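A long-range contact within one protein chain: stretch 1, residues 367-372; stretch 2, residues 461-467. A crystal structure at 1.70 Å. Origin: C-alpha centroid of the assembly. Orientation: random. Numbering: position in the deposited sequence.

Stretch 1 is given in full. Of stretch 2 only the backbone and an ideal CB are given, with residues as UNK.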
# COMPACT_ATOMS: atom_id res chain seq x y z
N THR A 367 12.22 -13.31 -3.01
CA THR A 367 10.97 -12.75 -2.52
C THR A 367 11.25 -11.50 -1.70
O THR A 367 12.41 -11.17 -1.41
CB THR A 367 10.24 -13.75 -1.60
OG1 THR A 367 11.06 -14.02 -0.43
CG2 THR A 367 9.95 -15.06 -2.34
N PRO A 368 10.19 -10.79 -1.30
CA PRO A 368 10.46 -9.77 -0.29
C PRO A 368 10.90 -10.46 1.01
O PRO A 368 10.58 -11.64 1.22
CB PRO A 368 9.06 -9.12 -0.09
CG PRO A 368 8.23 -9.56 -1.28
CD PRO A 368 8.79 -10.82 -1.74
N ALA A 369 11.64 -9.74 1.86
CA ALA A 369 12.05 -10.24 3.17
C ALA A 369 11.42 -9.43 4.30
O ALA A 369 11.59 -9.73 5.46
CB ALA A 369 13.56 -10.21 3.31
N LYS A 370 10.67 -8.38 3.95
CA LYS A 370 10.04 -7.50 4.95
C LYS A 370 9.06 -8.23 5.86
O LYS A 370 8.87 -7.83 7.01
CB LYS A 370 9.33 -6.37 4.24
CG LYS A 370 10.30 -5.43 3.58
CD LYS A 370 9.63 -4.27 2.85
CE LYS A 370 10.68 -3.21 2.48
NZ LYS A 370 10.19 -1.99 1.71
N TRP A 371 8.40 -9.25 5.32
CA TRP A 371 7.39 -10.00 6.06
C TRP A 371 7.81 -11.46 6.29
O TRP A 371 7.01 -12.39 6.21
CB TRP A 371 5.98 -9.82 5.45
CG TRP A 371 5.69 -8.36 5.27
CD1 TRP A 371 5.25 -7.49 6.23
CD2 TRP A 371 5.92 -7.57 4.09
NE1 TRP A 371 5.20 -6.21 5.72
CE2 TRP A 371 5.56 -6.23 4.41
CE3 TRP A 371 6.30 -7.86 2.77
CZ2 TRP A 371 5.64 -5.19 3.48
CZ3 TRP A 371 6.39 -6.82 1.84
CH2 TRP A 371 6.04 -5.50 2.21
N ASP A 372 9.10 -11.63 6.62
CA ASP A 372 9.65 -12.91 6.98
C ASP A 372 9.18 -13.33 8.39
O ASP A 372 9.74 -12.93 9.43
CB ASP A 372 11.16 -12.83 6.91
CG ASP A 372 11.82 -14.15 7.19
OD1 ASP A 372 11.17 -15.02 7.85
OD2 ASP A 372 12.98 -14.28 6.81
N UNK A 461 13.79 1.96 -3.38
CA UNK A 461 14.68 1.52 -2.28
C UNK A 461 14.05 1.63 -0.90
O UNK A 461 14.32 0.79 -0.02
CB UNK A 461 15.97 2.34 -2.30
N UNK A 462 13.17 2.62 -0.72
CA UNK A 462 12.56 2.80 0.58
C UNK A 462 11.32 1.95 0.81
O UNK A 462 11.13 1.39 1.91
CB UNK A 462 12.20 4.28 0.77
N UNK A 463 10.49 1.85 -0.22
CA UNK A 463 9.15 1.30 -0.10
C UNK A 463 8.87 0.01 -0.88
O UNK A 463 7.72 -0.38 -1.02
CB UNK A 463 8.15 2.37 -0.55
N UNK A 464 9.91 -0.66 -1.37
CA UNK A 464 9.75 -1.83 -2.20
C UNK A 464 8.77 -2.81 -1.61
O UNK A 464 8.79 -3.03 -0.42
CB UNK A 464 11.10 -2.51 -2.42
N UNK A 465 7.85 -3.33 -2.47
CA UNK A 465 6.92 -4.39 -2.11
C UNK A 465 5.76 -3.94 -1.19
O UNK A 465 4.87 -4.74 -0.92
CB UNK A 465 7.70 -5.52 -1.43
N UNK A 466 5.77 -2.68 -0.74
CA UNK A 466 4.72 -2.17 0.16
C UNK A 466 3.47 -1.62 -0.59
O UNK A 466 2.61 -0.97 0.01
CB UNK A 466 5.31 -1.07 1.04
N UNK A 467 3.40 -1.87 -1.89
CA UNK A 467 2.19 -1.62 -2.67
C UNK A 467 2.07 -0.32 -3.41
O UNK A 467 0.97 0.01 -3.87
CB UNK A 467 0.98 -1.72 -1.74

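Position 461 lies in a helix with its CA-to-CB bond pointing away from stretch 1, and nothing of that stretch comes within 5.5 Å of the ideal CB. The contact therefore sets no preference, and many side chains would serve. The residue is Tyr461, which takes part through its backbone: its O accepts a hydrogen bond from water 1 (2.7 Å), and the same water accepts one from Lys370 NZ (2.9 Å).

Position 462, also helical, again points away, so the choice is open; it is Glu462, whose carboxylate is hydrogen-bonded elsewhere in the structure. Position 463 points away too, its ideal CB 5.3 Å from Lys370 NZ. Almost any side chain could turn its back on the amine here, and Leu463 does. It opens a type II turn that runs to position 466, whose N donates to Leu463 O at 3.0 Å.

At position 464 the bond runs sideways, with the ideal CB 4.3 Å from Lys370 NZ. Phi and psi of -48° and 135° suit the second place of a type II turn, where proline is common, while the nearby amine favours a small polar group such as serine, threonine or asparagine. The residue is Ser464. Its backbone O accepts a hydrogen bond from Lys370 NZ (2.8 Å), a service any residue could offer, but its OG is hydrogen-bonded to water 1 at 2.6 Å, so side chain and lysine share a water.

Position 465 has a positive phi of 74°, which glycine takes most easily and asparagine often accepts. Yet the CB points toward stretch 1, 3.8 Å from Trp371 CZ3 and 4.1 Å from Pro368 CB, an apolar setting that would reward a leucine, methionine or aromatic side chain. Phe465 fills it despite the unusual backbone. Pro368 CG lies over one face of its ring, 4.2 Å from the centroid, in a CH-pi contact, and Pro368 CB packs 3.7 Å from Phe465 CD2.

Position 466 points sideways, its ideal CB 5.0 Å from Lys370 NZ and 4.6 Å from Trp371 CH2. An acid long enough to reach the amine would suit, with methylenes to lie beside the indole. Glu466 does both: OE2 forms a salt bridge with Lys370 NZ at 2.7 Å, and CG sits at the edge of the indole, 3.9 Å from Trp371 CH2.

Position 467 has phi 96° and psi 14°, where a CB would be jammed against the preceding carbonyl O. The backbone alone calls for glycine, and Gly467 it is.

Stretch 2 (461-467) YELSFEG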
# COMPACT_ATOMS: atom_id res chain seq x y z
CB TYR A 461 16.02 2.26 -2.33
CG TYR A 461 16.85 2.01 -3.59
CD1 TYR A 461 16.69 0.87 -4.37
CD2 TYR A 461 17.90 2.85 -3.91
CE1 TYR A 461 17.49 0.62 -5.47
CE2 TYR A 461 18.73 2.60 -4.99
CZ TYR A 461 18.52 1.49 -5.77
OH TYR A 461 19.34 1.25 -6.85
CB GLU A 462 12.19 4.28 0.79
CG GLU A 462 11.56 4.56 2.15
CD GLU A 462 12.44 4.20 3.35
OE1 GLU A 462 13.71 4.11 3.22
OE2 GLU A 462 11.86 3.95 4.44
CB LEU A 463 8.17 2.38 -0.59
CG LEU A 463 8.26 3.74 0.09
CD1 LEU A 463 7.49 4.80 -0.75
CD2 LEU A 463 7.71 3.67 1.47
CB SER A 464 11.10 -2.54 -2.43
OG SER A 464 11.70 -3.00 -1.23
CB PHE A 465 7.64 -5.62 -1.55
CG PHE A 465 8.91 -5.92 -2.27
CD1 PHE A 465 8.91 -6.11 -3.65
CD2 PHE A 465 10.13 -5.96 -1.58
CE1 PHE A 465 10.10 -6.34 -4.32
CE2 PHE A 465 11.31 -6.18 -2.27
CZ PHE A 465 11.30 -6.35 -3.64
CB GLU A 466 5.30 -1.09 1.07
CG GLU A 466 6.36 -1.60 2.02
CD GLU A 466 7.01 -0.49 2.82
OE1 GLU A 466 6.31 0.30 3.50
OE2 GLU A 466 8.26 -0.42 2.77
O HOH W 1 12.70 -1.27 0.49
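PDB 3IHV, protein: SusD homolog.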